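Local coordinates for protein purine nucleoside phosphorylase (Thermus thermophilus, PDB 6TK9) that catalyses the phosphorolysis of purine nucleosides such as inosine and guanosine to the free base and ribose 1-phosphate, at residues T17-E22 with L66-G71; K72-Y77 with G266-L271; G136-R141 with E215-R220. All blocks are in the same frame, centred on the assembly; numbering follows the deposited sequence.

Contacts 1 and 2, their centres about 9 Å apart, meet on one mixed sheet, where strands 68-69 and 72-78 are neighbours. Gly67 O probably accepts a hydrogen bond from Val74 N at 2.7 Å, and Glu22 N probably donates to Pro73 O at 3.0 Å, tying both segments of contact 1 to the strand of contact 2. Contact 3 stands apart, its centre about 26 Å from that of contact 1 and 23 Å from that of contact 2, and it alone meets another subunit. Its Glu215 forms a salt bridge with Arg80, whose counterpart in related phosphorylases binds phosphate, so its surroundings are probably part of the active-site region.

Contact 1 of 3, residues T17-E22 with L66-G71; sequences TDFVPE and LGRLEG
Phe19 lays its ring against the chain at Leu66 and Gly67, and this is where the contact is dense. Ring atom CE2 comes to 3.1 Å from Gly67 O, and CD2 is 4.1 Å from Leu66 CB, both approaching the ring obliquely. With CG anti to the backbone N (chi1 -166°), the Phe19 side chain heads for the other segment and slides past that of Leu66 in the opposite direction. Leu66 packs beside it through CD2, which lies 3.6 Å from Phe19 O and 4.0 Å from Pro21 CD, so one methyl group serves both a carbonyl and a proline ring. An alanine in place of Phe19 would probably open a gap over Gly67 and Pro73, leaving the end of Arg68 without its aromatic neighbour.

The fold explains the setting. At Gly67 the chain turns a corner between strand 63-66, which pairs with strands 39-45 and 72-78, and the short strand 68-69, which also pairs with 72-78; the loop 17-22, leading from helix 4-14 into strand 23-27, packs on that corner. An ST turn shapes the loop at its start, where Phe19 N donates to Thr17 OG1 over 2.9 Å at 162°. Thr17 adds a single light contact, CG2 to Leu66 CD1 at 4.1 Å, and Val41 and Ala42 of strand 39-45 give the threonine further company.

Against the buried side formed by Leu66, Gly67 and Pro21 stands the solvent side, held by the exposed Arg68. Its NH1 lies at the edge of the Phe19 ring, near the ring plane and 4.1 Å from CE1. Guanidinium and ring planes stand 87° apart, so at this open side the charged group borders the ring without stacking on it.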
ATOM      1  N   THR A  17     -11.903  -4.534 -52.314  1.00 49.94           N
ATOM      2  CA  THR A  17     -10.780  -3.589 -52.538  1.00 48.98           C
ATOM      3  C   THR A  17      -9.431  -4.246 -52.264  1.00 45.58           C
ATOM      4  O   THR A  17      -9.302  -4.939 -51.258  1.00 47.42           O
ATOM      5  CB  THR A  17     -10.892  -2.357 -51.632  1.00 49.19           C
ATOM      6  OG1 THR A  17      -9.688  -1.609 -51.786  1.00 47.77           O
ATOM      7  CG2 THR A  17     -11.089  -2.704 -50.171  1.00 50.56           C
ATOM      8  N   ASP A  18      -8.463  -3.954 -53.122  1.00 45.34           N
ATOM      9  CA  ASP A  18      -7.054  -4.395 -53.013  1.00 51.69           C
ATOM     10  C   ASP A  18      -6.272  -3.359 -52.190  1.00 51.08           C
ATOM     11  O   ASP A  18      -5.050  -3.526 -52.068  1.00 54.67           O
ATOM     12  CB  ASP A  18      -6.450  -4.613 -54.411  1.00 53.68           C
ATOM     13  CG  ASP A  18      -6.473  -3.371 -55.299  1.00 59.37           C
ATOM     14  OD1 ASP A  18      -7.146  -2.387 -54.928  1.00 58.28           O
ATOM     15  OD2 ASP A  18      -5.817  -3.385 -56.363  1.00 68.20           O
ATOM     16  N   PHE A  19      -6.924  -2.326 -51.645  1.00 49.58           N
ATOM     17  CA  PHE A  19      -6.240  -1.264 -50.856  1.00 53.28           C
ATOM     18  C   PHE A  19      -5.580  -1.884 -49.619  1.00 49.88           C
ATOM     19  O   PHE A  19      -6.275  -2.493 -48.799  1.00 45.03           O
ATOM     20  CB  PHE A  19      -7.200  -0.143 -50.446  1.00 59.83           C
ATOM     21  CG  PHE A  19      -6.544   1.128 -49.945  1.00 63.06           C
ATOM     22  CD1 PHE A  19      -5.999   2.050 -50.830  1.00 64.18           C
ATOM     23  CD2 PHE A  19      -6.506   1.426 -48.589  1.00 58.99           C
ATOM     24  CE1 PHE A  19      -5.420   3.227 -50.372  1.00 59.43           C
ATOM     25  CE2 PHE A  19      -5.934   2.604 -48.136  1.00 55.16           C
ATOM     26  CZ  PHE A  19      -5.393   3.500 -49.026  1.00 57.33           C
ATOM     27  N   VAL A  20      -4.262  -1.715 -49.519  1.00 50.87           N
ATOM     28  CA  VAL A  20      -3.400  -2.192 -48.404  1.00 50.42           C
ATOM     29  C   VAL A  20      -3.161  -1.019 -47.449  1.00 48.26           C
ATOM     30  O   VAL A  20      -2.529  -0.031 -47.814  1.00 43.90           O
ATOM     31  CB  VAL A  20      -2.071  -2.770 -48.941  1.00 54.64           C
ATOM     32  CG1 VAL A  20      -1.257  -3.441 -47.844  1.00 53.32           C
ATOM     33  CG2 VAL A  20      -2.286  -3.742 -50.093  1.00 53.93           C
ATOM     34  N   PRO A  21      -3.648  -1.095 -46.191  1.00 47.43           N
ATOM     35  CA  PRO A  21      -3.367  -0.072 -45.193  1.00 48.51           C
ATOM     36  C   PRO A  21      -2.018  -0.310 -44.506  1.00 47.95           C
ATOM     37  O   PRO A  21      -1.621  -1.439 -44.390  1.00 48.17           O
ATOM     38  CB  PRO A  21      -4.492  -0.310 -44.189  1.00 50.85           C
ATOM     39  CG  PRO A  21      -4.613  -1.820 -44.179  1.00 52.51           C
ATOM     40  CD  PRO A  21      -4.450  -2.197 -45.635  1.00 49.47           C
ATOM     41  N   GLU A  22      -1.377   0.762 -44.049  1.00 49.51           N
ATOM     42  CA  GLU A  22      -0.112   0.727 -43.269  1.00 50.80           C
ATOM     43  C   GLU A  22      -0.412   0.907 -41.780  1.00 47.54           C
ATOM     44  O   GLU A  22       0.386   0.445 -40.972  1.00 50.44           O
ATOM     45  CB  GLU A  22       0.830   1.825 -43.759  1.00 54.22           C
ATOM     46  CG  GLU A  22       1.501   1.444 -45.062  1.00 61.25           C
ATOM     47  CD  GLU A  22       2.191   2.553 -45.832  1.00 64.61           C
ATOM     48  OE1 GLU A  22       2.222   3.711 -45.342  1.00 68.27           O
ATOM     49  OE2 GLU A  22       2.687   2.247 -46.932  1.00 68.89           O
ATOM     50  N   LEU A  66     -11.471   1.652 -45.000  1.00 52.94           N
ATOM     51  CA  LEU A  66     -10.143   1.693 -45.663  1.00 50.07           C
ATOM     52  C   LEU A  66     -10.057   2.979 -46.480  1.00 48.25           C
ATOM     53  O   LEU A  66     -11.051   3.323 -47.159  1.00 48.17           O
ATOM     54  CB  LEU A  66      -9.975   0.458 -46.547  1.00 51.33           C
ATOM     55  CG  LEU A  66      -9.780  -0.855 -45.787  1.00 52.04           C
ATOM     56  CD1 LEU A  66     -10.850  -1.860 -46.163  1.00 57.02           C
ATOM     57  CD2 LEU A  66      -8.403  -1.441 -46.031  1.00 50.36           C
ATOM     58  N   GLY A  67      -8.923   3.674 -46.399  1.00 46.87           N
ATOM     59  CA  GLY A  67      -8.736   4.947 -47.112  1.00 44.28           C
ATOM     60  C   GLY A  67      -7.470   5.697 -46.746  1.00 44.13           C
ATOM     61  O   GLY A  67      -6.469   5.091 -46.306  1.00 40.60           O
ATOM     62  N   ARG A  68      -7.508   7.001 -46.991  1.00 47.11           N
ATOM     63  CA  ARG A  68      -6.348   7.913 -46.859  1.00 48.92           C
ATOM     64  C   ARG A  68      -6.742   8.961 -45.816  1.00 43.81           C
ATOM     65  O   ARG A  68      -7.857   9.492 -45.901  1.00 40.03           O
ATOM     66  CB  ARG A  68      -6.001   8.477 -48.241  1.00 52.02           C
ATOM     67  CG  ARG A  68      -4.593   9.032 -48.381  1.00 53.23           C
ATOM     68  CD  ARG A  68      -4.194   9.159 -49.842  1.00 53.51           C
ATOM     69  NE  ARG A  68      -3.836   7.846 -50.366  1.00 58.46           N
ATOM     70  CZ  ARG A  68      -2.656   7.236 -50.183  1.00 61.59           C
ATOM     71  NH1 ARG A  68      -2.447   6.027 -50.682  1.00 59.46           N
ATOM     72  NH2 ARG A  68      -1.689   7.819 -49.486  1.00 61.54           N
ATOM     73  N   LEU A  69      -5.898   9.148 -44.808  1.00 41.08           N
ATOM     74  CA  LEU A  69      -6.067  10.167 -43.746  1.00 39.44           C
ATOM     75  C   LEU A  69      -4.665  10.740 -43.524  1.00 39.69           C
ATOM     76  O   LEU A  69      -3.734   9.931 -43.540  1.00 38.08           O
ATOM     77  CB  LEU A  69      -6.650   9.491 -42.505  1.00 40.69           C
ATOM     78  CG  LEU A  69      -6.980  10.396 -41.326  1.00 45.26           C
ATOM     79  CD1 LEU A  69      -8.083  11.381 -41.678  1.00 47.75           C
ATOM     80  CD2 LEU A  69      -7.376   9.557 -40.120  1.00 51.01           C
ATOM     81  N   GLU A  70      -4.526  12.071 -43.485  1.00 40.08           N
ATOM     82  CA  GLU A  70      -3.241  12.808 -43.331  1.00 44.42           C
ATOM     83  C   GLU A  70      -2.213  12.222 -44.316  1.00 44.27           C
ATOM     84  O   GLU A  70      -1.002  12.227 -44.011  1.00 48.99           O
ATOM     85  CB  GLU A  70      -2.829  12.809 -41.854  1.00 39.74           C
ATOM     86  CG  GLU A  70      -1.750  13.813 -41.502  1.00 41.65           C
ATOM     87  CD  GLU A  70      -2.144  15.279 -41.414  1.00 45.33           C
ATOM     88  OE1 GLU A  70      -3.347  15.557 -41.283  1.00 45.95           O
ATOM     89  OE2 GLU A  70      -1.227  16.153 -41.466  1.00 51.63           O
ATOM     90  N   GLY A  71      -2.685  11.778 -45.486  1.00 48.55           N
ATOM     91  CA  GLY A  71      -1.846  11.241 -46.577  1.00 49.44           C
ATOM     92  C   GLY A  71      -1.362   9.817 -46.341  1.00 50.31           C
ATOM     93  O   GLY A  71      -0.612   9.323 -47.170  1.00 53.28           O
TER

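Contact 2 of 3, residues K72-Y77 with G266-L271; sequences KPVLVY and GILAEL
Lys72 reaches from its strand to the very end of the chain, its ammonium NZ forming a salt bridge with the C-terminal carboxylate oxygen OXT of Leu271 at 3.1 Å; as a hydrogen bond the pair is weak. The aliphatic part packs as well. With CG anti to the carbonyl carbon (chi1 -66°), that atom lies 3.3 Å from Leu268 O, and bends at chi2 and chi3 carry the chain on until CE is 3.2 Å from Leu271 OXT. The positive charge therefore sits by both a carboxylate and the C-terminal end of a helix, two features that would probably favour it together.

Leu268 makes the apolar half of the contact. Its chi1 of -115° departs from a staggered position, and the far end of the side chain turns to the strand, where CD2 meets Val74 CG1 at 4.2 Å. Leu268 also touches Leu69 and, on strand 106-115, Leu108.

The strand and helix axes approach to 9.8 Å at 119° between their directions. This is the layered alpha/beta packing of the phosphorylase superfamily, with C-terminal helix 257-270 laid against the central mixed sheet.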
ATOM      1  N   LYS A  72      -1.770   9.162 -45.258  1.00 57.74           N
ATOM      2  CA  LYS A  72      -1.386   7.760 -44.965  1.00 57.97           C
ATOM      3  C   LYS A  72      -2.504   6.830 -45.416  1.00 53.21           C
ATOM      4  O   LYS A  72      -3.682   7.147 -45.256  1.00 50.54           O
ATOM      5  CB  LYS A  72      -1.102   7.597 -43.471  1.00 64.07           C
ATOM      6  CG  LYS A  72       0.108   8.373 -42.971  1.00 74.75           C
ATOM      7  CD  LYS A  72       1.446   7.837 -43.458  1.00 82.18           C
ATOM      8  CE  LYS A  72       2.405   8.951 -43.828  1.00 87.47           C
ATOM      9  NZ  LYS A  72       3.581   8.436 -44.567  1.00 88.05           N
ATOM     10  N   PRO A  73      -2.167   5.651 -45.988  1.00 50.24           N
ATOM     11  CA  PRO A  73      -3.155   4.589 -46.189  1.00 49.48           C
ATOM     12  C   PRO A  73      -3.523   3.952 -44.835  1.00 49.21           C
ATOM     13  O   PRO A  73      -2.634   3.440 -44.169  1.00 48.75           O
ATOM     14  CB  PRO A  73      -2.482   3.593 -47.157  1.00 49.35           C
ATOM     15  CG  PRO A  73      -0.991   3.947 -47.156  1.00 52.63           C
ATOM     16  CD  PRO A  73      -0.826   5.293 -46.473  1.00 49.55           C
ATOM     17  N   VAL A  74      -4.798   3.999 -44.434  1.00 46.26           N
ATOM     18  CA  VAL A  74      -5.216   3.633 -43.046  1.00 45.08           C
ATOM     19  C   VAL A  74      -6.412   2.678 -43.071  1.00 48.79           C
ATOM     20  O   VAL A  74      -7.244   2.784 -43.995  1.00 49.06           O
ATOM     21  CB  VAL A  74      -5.499   4.882 -42.195  1.00 44.11           C
ATOM     22  CG1 VAL A  74      -4.265   5.758 -42.112  1.00 47.12           C
ATOM     23  CG2 VAL A  74      -6.678   5.691 -42.698  1.00 43.96           C
ATOM     24  N   LEU A  75      -6.437   1.741 -42.109  1.00 51.97           N
ATOM     25  CA  LEU A  75      -7.631   0.966 -41.675  1.00 47.55           C
ATOM     26  C   LEU A  75      -8.208   1.667 -40.445  1.00 43.24           C
ATOM     27  O   LEU A  75      -7.508   1.731 -39.432  1.00 40.94           O
ATOM     28  CB  LEU A  75      -7.221  -0.472 -41.345  1.00 49.88           C
ATOM     29  CG  LEU A  75      -8.365  -1.467 -41.132  1.00 52.51           C
ATOM     30  CD1 LEU A  75      -9.217  -1.619 -42.381  1.00 55.37           C
ATOM     31  CD2 LEU A  75      -7.829  -2.824 -40.728  1.00 54.24           C
ATOM     32  N   VAL A  76      -9.408   2.233 -40.559  1.00 42.91           N
ATOM     33  CA  VAL A  76     -10.137   2.881 -39.425  1.00 42.04           C
ATOM     34  C   VAL A  76     -11.322   1.978 -39.041  1.00 40.89           C
ATOM     35  O   VAL A  76     -12.095   1.600 -39.919  1.00 54.01           O
ATOM     36  CB  VAL A  76     -10.548   4.322 -39.786  1.00 41.22           C
ATOM     37  CG1 VAL A  76     -11.313   5.007 -38.662  1.00 40.78           C
ATOM     38  CG2 VAL A  76      -9.332   5.146 -40.186  1.00 39.76           C
ATOM     39  N   TYR A  77     -11.386   1.568 -37.777  1.00 41.26           N
ATOM     40  CA  TYR A  77     -12.531   0.903 -37.112  1.00 37.47           C
ATOM     41  C   TYR A  77     -13.396   2.004 -36.541  1.00 35.73           C
ATOM     42  O   TYR A  77     -12.960   2.623 -35.591  1.00 38.73           O
ATOM     43  CB  TYR A  77     -12.032  -0.028 -36.007  1.00 41.60           C
ATOM     44  CG  TYR A  77     -11.206  -1.166 -36.539  1.00 44.82           C
ATOM     45  CD1 TYR A  77      -9.850  -1.021 -36.752  1.00 46.69           C
ATOM     46  CD2 TYR A  77     -11.797  -2.346 -36.938  1.00 45.58           C
ATOM     47  CE1 TYR A  77      -9.089  -2.049 -37.281  1.00 47.43           C
ATOM     48  CE2 TYR A  77     -11.050  -3.381 -37.474  1.00 48.43           C
ATOM     49  CZ  TYR A  77      -9.690  -3.237 -37.632  1.00 46.67           C
ATOM     50  OH  TYR A  77      -8.952  -4.265 -38.133  1.00 60.13           O
ATOM     51  N   GLY A 266      -1.491  14.671 -36.266  1.00 45.61           N
ATOM     52  CA  GLY A 266      -0.088  15.011 -35.953  1.00 46.68           C
ATOM     53  C   GLY A 266       0.796  13.775 -35.928  1.00 46.99           C
ATOM     54  O   GLY A 266       1.838  13.768 -36.614  1.00 47.46           O
ATOM     55  N   ILE A 267       0.369  12.752 -35.186  1.00 45.54           N
ATOM     56  CA  ILE A 267       1.079  11.448 -35.047  1.00 44.51           C
ATOM     57  C   ILE A 267       1.111  10.736 -36.409  1.00 45.26           C
ATOM     58  O   ILE A 267       2.218  10.399 -36.866  1.00 44.71           O
ATOM     59  CB  ILE A 267       0.402  10.603 -33.949  1.00 42.82           C
ATOM     60  CG1 ILE A 267       0.648  11.215 -32.570  1.00 44.25           C
ATOM     61  CG2 ILE A 267       0.840   9.148 -34.026  1.00 41.03           C
ATOM     62  CD1 ILE A 267      -0.426  10.904 -31.551  1.00 47.62           C
ATOM     63  N   LEU A 268      -0.053  10.500 -37.021  1.00 45.68           N
ATOM     64  CA  LEU A 268      -0.185   9.871 -38.368  1.00 46.75           C
ATOM     65  C   LEU A 268       0.837  10.452 -39.346  1.00 43.25           C
ATOM     66  O   LEU A 268       1.364   9.677 -40.165  1.00 47.18           O
ATOM     67  CB  LEU A 268      -1.598  10.088 -38.925  1.00 50.67           C
ATOM     68  CG  LEU A 268      -2.440   8.830 -39.121  1.00 53.10           C
ATOM     69  CD1 LEU A 268      -2.599   8.072 -37.820  1.00 57.81           C
ATOM     70  CD2 LEU A 268      -3.807   9.199 -39.666  1.00 58.57           C
ATOM     71  N   ALA A 269       1.077  11.764 -39.314  1.00 43.98           N
ATOM     72  CA  ALA A 269       1.892  12.463 -40.337  1.00 44.65           C
ATOM     73  C   ALA A 269       3.352  12.019 -40.225  1.00 47.47           C
ATOM     74  O   ALA A 269       4.042  12.069 -41.247  1.00 51.66           O
ATOM     75  CB  ALA A 269       1.755  13.950 -40.195  1.00 41.37           C
ATOM     76  N   GLU A 270       3.785  11.565 -39.046  1.00 50.75           N
ATOM     77  CA  GLU A 270       5.209  11.234 -38.766  1.00 55.18           C
ATOM     78  C   GLU A 270       5.477   9.732 -38.948  1.00 55.20           C
ATOM     79  O   GLU A 270       6.651   9.374 -38.902  1.00 53.12           O
ATOM     80  CB  GLU A 270       5.591  11.671 -37.353  1.00 65.00           C
ATOM     81  CG  GLU A 270       5.148  13.086 -36.984  1.00 74.69           C
ATOM     82  CD  GLU A 270       5.967  14.239 -37.553  1.00 80.78           C
ATOM     83  OE1 GLU A 270       6.041  14.369 -38.798  1.00 86.14           O
ATOM     84  OE2 GLU A 270       6.514  15.022 -36.748  1.00 71.91           O
ATOM     85  N   LEU A 271       4.447   8.904 -39.186  1.00 59.73           N
ATOM     86  CA  LEU A 271       4.523   7.410 -39.263  1.00 63.81           C
ATOM     87  C   LEU A 271       4.801   6.941 -40.703  1.00 68.18           C
ATOM     88  O   LEU A 271       5.366   5.842 -40.942  1.00 58.77           O
ATOM     89  CB  LEU A 271       3.201   6.802 -38.765  1.00 61.64           C
ATOM     90  CG  LEU A 271       2.895   6.974 -37.277  1.00 62.28           C
ATOM     91  CD1 LEU A 271       1.571   6.312 -36.906  1.00 59.53           C
ATOM     92  CD2 LEU A 271       4.033   6.425 -36.431  1.00 61.20           C
ATOM     93  OXT LEU A 271       4.436   7.635 -41.662  1.00 67.85           O
TER

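Contact 3 of 3, residues G136-R141 with E215-R220; sequences GANPLR and EVIALR
Ile217 pushes its side chain into the loop 136-141 and is met there by three residues in a row, Asn138, Pro139 and Leu140. Its two branches divide the work. CG2, anti to the backbone N, faces the turn and lies 3.8 Å from Leu140 CD1 and 4.1 Å from Pro139 CG. The other branch ends in CD1, 3.9 Å from Asn138 ND2.

Orientation differs from partner to partner. The side chains of Asn138 and Pro139 each cross that of Ile217 at about a right angle, whereas Leu140 comes in obliquely. Pro139 also nears the helix backbone, its CG lying 4.3 Å from Ala218 N.

Bonds within the loop shape it. Asn138 to Arg141 form a type I beta turn, closed by Arg141 N on Asn138 O, and within it the asparagine makes an Asx turn. Leu140 N donates to Asn138 OD1 over 2.9 Å, in the plane of the amide and with an N-H...O angle of 158°. The amide's other end is also engaged, since ND2 bonds to Ser190 OG of the second subunit; with both ends held, rotation of the group is likely to be restricted. Arg141 bonds through NE and NH2 to the backbone oxygens of Tyr83 and Tyr87 of the second subunit, and makes a cation-pi contact with that Tyr83.

A turn at a subunit interface, packed on a helix whose Glu215 forms a salt bridge with the probable phosphate-binding Arg80, is consistent with the active-site neighbourhood in related purine nucleoside phosphorylases.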
ATOM      1  N   GLY A 136     -10.280 -10.271 -15.720  1.00 36.48           N
ATOM      2  CA  GLY A 136     -10.264 -11.729 -15.489  1.00 37.95           C
ATOM      3  C   GLY A 136     -10.466 -12.522 -16.768  1.00 39.37           C
ATOM      4  O   GLY A 136     -10.922 -13.669 -16.702  1.00 35.19           O
ATOM      5  N   ALA A 137     -10.095 -11.945 -17.908  1.00 45.41           N
ATOM      6  CA  ALA A 137     -10.234 -12.569 -19.248  1.00 42.75           C
ATOM      7  C   ALA A 137      -9.019 -12.213 -20.113  1.00 41.76           C
ATOM      8  O   ALA A 137      -8.427 -11.130 -19.935  1.00 45.60           O
ATOM      9  CB  ALA A 137     -11.532 -12.137 -19.886  1.00 44.77           C
ATOM     10  N   ASN A 138      -8.632 -13.126 -20.991  1.00 39.72           N
ATOM     11  CA  ASN A 138      -7.422 -12.982 -21.822  1.00 35.78           C
ATOM     12  C   ASN A 138      -7.746 -13.532 -23.200  1.00 36.60           C
ATOM     13  O   ASN A 138      -8.178 -14.662 -23.364  1.00 34.63           O
ATOM     14  CB  ASN A 138      -6.210 -13.633 -21.168  1.00 37.95           C
ATOM     15  CG  ASN A 138      -4.939 -13.270 -21.906  1.00 42.33           C
ATOM     16  OD1 ASN A 138      -4.826 -13.515 -23.112  1.00 44.86           O
ATOM     17  ND2 ASN A 138      -3.999 -12.654 -21.206  1.00 39.72           N
ATOM     18  N   PRO A 139      -7.534 -12.744 -24.261  1.00 37.56           N
ATOM     19  CA  PRO A 139      -7.999 -13.157 -25.571  1.00 37.96           C
ATOM     20  C   PRO A 139      -7.190 -14.355 -26.079  1.00 36.26           C
ATOM     21  O   PRO A 139      -7.668 -15.031 -26.969  1.00 36.24           O
ATOM     22  CB  PRO A 139      -7.803 -11.880 -26.388  1.00 39.86           C
ATOM     23  CG  PRO A 139      -6.607 -11.234 -25.740  1.00 43.13           C
ATOM     24  CD  PRO A 139      -6.839 -11.451 -24.263  1.00 40.68           C
ATOM     25  N   LEU A 140      -5.993 -14.583 -25.537  1.00 34.18           N
ATOM     26  CA  LEU A 140      -5.119 -15.693 -26.015  1.00 33.29           C
ATOM     27  C   LEU A 140      -5.521 -17.008 -25.354  1.00 32.44           C
ATOM     28  O   LEU A 140      -4.919 -18.018 -25.700  1.00 29.83           O
ATOM     29  CB  LEU A 140      -3.655 -15.392 -25.701  1.00 30.78           C
ATOM     30  CG  LEU A 140      -3.119 -14.136 -26.360  1.00 32.43           C
ATOM     31  CD1 LEU A 140      -1.627 -13.984 -26.107  1.00 30.54           C
ATOM     32  CD2 LEU A 140      -3.431 -14.153 -27.848  1.00 35.20           C
ATOM     33  N   ARG A 141      -6.432 -16.981 -24.378  1.00 35.60           N
ATOM     34  CA  ARG A 141      -6.822 -18.221 -23.664  1.00 36.99           C
ATOM     35  C   ARG A 141      -7.464 -19.154 -24.690  1.00 35.69           C
ATOM     36  O   ARG A 141      -8.453 -18.728 -25.289  1.00 40.94           O
ATOM     37  CB  ARG A 141      -7.781 -17.976 -22.499  1.00 35.08           C
ATOM     38  CG  ARG A 141      -8.344 -19.277 -21.957  1.00 36.74           C
ATOM     39  CD  ARG A 141      -8.998 -19.134 -20.603  1.00 39.55           C
ATOM     40  NE  ARG A 141      -9.456 -20.418 -20.089  1.00 37.18           N
ATOM     41  CZ  ARG A 141     -10.731 -20.770 -19.966  1.00 39.09           C
ATOM     42  NH1 ARG A 141     -11.686 -19.914 -20.285  1.00 35.88           N
ATOM     43  NH2 ARG A 141     -11.051 -21.962 -19.486  1.00 37.96           N
ATOM     44  N   GLU A 215      -7.139  -6.013 -27.055  1.00 39.47           N
ATOM     45  CA  GLU A 215      -6.559  -5.551 -28.345  1.00 41.86           C
ATOM     46  C   GLU A 215      -5.037  -5.472 -28.180  1.00 43.41           C
ATOM     47  O   GLU A 215      -4.316  -6.081 -29.016  1.00 46.80           O
ATOM     48  CB  GLU A 215      -7.209  -4.230 -28.798  1.00 44.18           C
ATOM     49  CG  GLU A 215      -8.666  -4.398 -29.207  1.00 46.04           C
ATOM     50  CD  GLU A 215      -9.619  -3.273 -28.836  1.00 50.23           C
ATOM     51  OE1 GLU A 215      -9.570  -2.230 -29.495  1.00 57.27           O
ATOM     52  OE2 GLU A 215     -10.430  -3.449 -27.908  1.00 50.93           O
ATOM     53  N   VAL A 216      -4.552  -4.797 -27.133  1.00 39.23           N
ATOM     54  CA  VAL A 216      -3.087  -4.648 -26.902  1.00 35.12           C
ATOM     55  C   VAL A 216      -2.422  -6.027 -26.823  1.00 34.67           C
ATOM     56  O   VAL A 216      -1.391  -6.192 -27.455  1.00 34.89           O
ATOM     57  CB  VAL A 216      -2.777  -3.835 -25.645  1.00 36.29           C
ATOM     58  CG1 VAL A 216      -1.270  -3.820 -25.412  1.00 37.56           C
ATOM     59  CG2 VAL A 216      -3.335  -2.422 -25.738  1.00 37.51           C
ATOM     60  N   ILE A 217      -2.987  -6.973 -26.073  1.00 36.46           N
ATOM     61  CA  ILE A 217      -2.415  -8.343 -25.883  1.00 40.36           C
ATOM     62  C   ILE A 217      -2.454  -9.103 -27.219  1.00 40.32           C
ATOM     63  O   ILE A 217      -1.424  -9.696 -27.604  1.00 44.52           O
ATOM     64  CB  ILE A 217      -3.154  -9.112 -24.764  1.00 40.38           C
ATOM     65  CG1 ILE A 217      -2.959  -8.440 -23.404  1.00 43.65           C
ATOM     66  CG2 ILE A 217      -2.712 -10.566 -24.733  1.00 38.94           C
ATOM     67  CD1 ILE A 217      -3.871  -8.952 -22.317  1.00 45.60           C
ATOM     68  N   ALA A 218      -3.603  -9.097 -27.893  1.00 40.94           N
ATOM     69  CA  ALA A 218      -3.819  -9.745 -29.213  1.00 41.40           C
ATOM     70  C   ALA A 218      -2.780  -9.239 -30.226  1.00 42.29           C
ATOM     71  O   ALA A 218      -2.218 -10.080 -30.968  1.00 46.19           O
ATOM     72  CB  ALA A 218      -5.237  -9.508 -29.688  1.00 38.22           C
ATOM     73  N   LEU A 219      -2.520  -7.928 -30.235  1.00 41.59           N
ATOM     74  CA  LEU A 219      -1.655  -7.253 -31.232  1.00 44.01           C
ATOM     75  C   LEU A 219      -0.169  -7.484 -30.919  1.00 46.24           C
ATOM     76  O   LEU A 219       0.617  -7.579 -31.900  1.00 49.71           O
ATOM     77  CB  LEU A 219      -2.005  -5.767 -31.291  1.00 45.28           C
ATOM     78  CG  LEU A 219      -3.253  -5.455 -32.113  1.00 46.37           C
ATOM     79  CD1 LEU A 219      -3.739  -4.046 -31.858  1.00 45.94           C
ATOM     80  CD2 LEU A 219      -2.983  -5.653 -33.592  1.00 49.93           C
ATOM     81  N   ARG A 220       0.230  -7.611 -29.649  1.00 43.64           N
ATOM     82  CA  ARG A 220       1.664  -7.868 -29.313  1.00 40.74           C
ATOM     83  C   ARG A 220       1.965  -9.348 -29.572  1.00 37.37           C
ATOM     84  O   ARG A 220       3.103  -9.674 -29.977  1.00 35.92           O
ATOM     85  CB  ARG A 220       1.999  -7.443 -27.882  1.00 40.73           C
ATOM     86  CG  ARG A 220       1.901  -5.944 -27.652  1.00 38.03           C
ATOM     87  CD  ARG A 220       2.956  -5.117 -28.360  1.00 40.21           C
ATOM     88  NE  ARG A 220       4.302  -5.607 -28.144  1.00 38.96           N
ATOM     89  CZ  ARG A 220       5.135  -5.970 -29.101  1.00 37.64           C
ATOM     90  NH1 ARG A 220       4.801  -5.848 -30.375  1.00 38.41           N
ATOM     91  NH2 ARG A 220       6.311  -6.467 -28.781  1.00 36.21           N
TER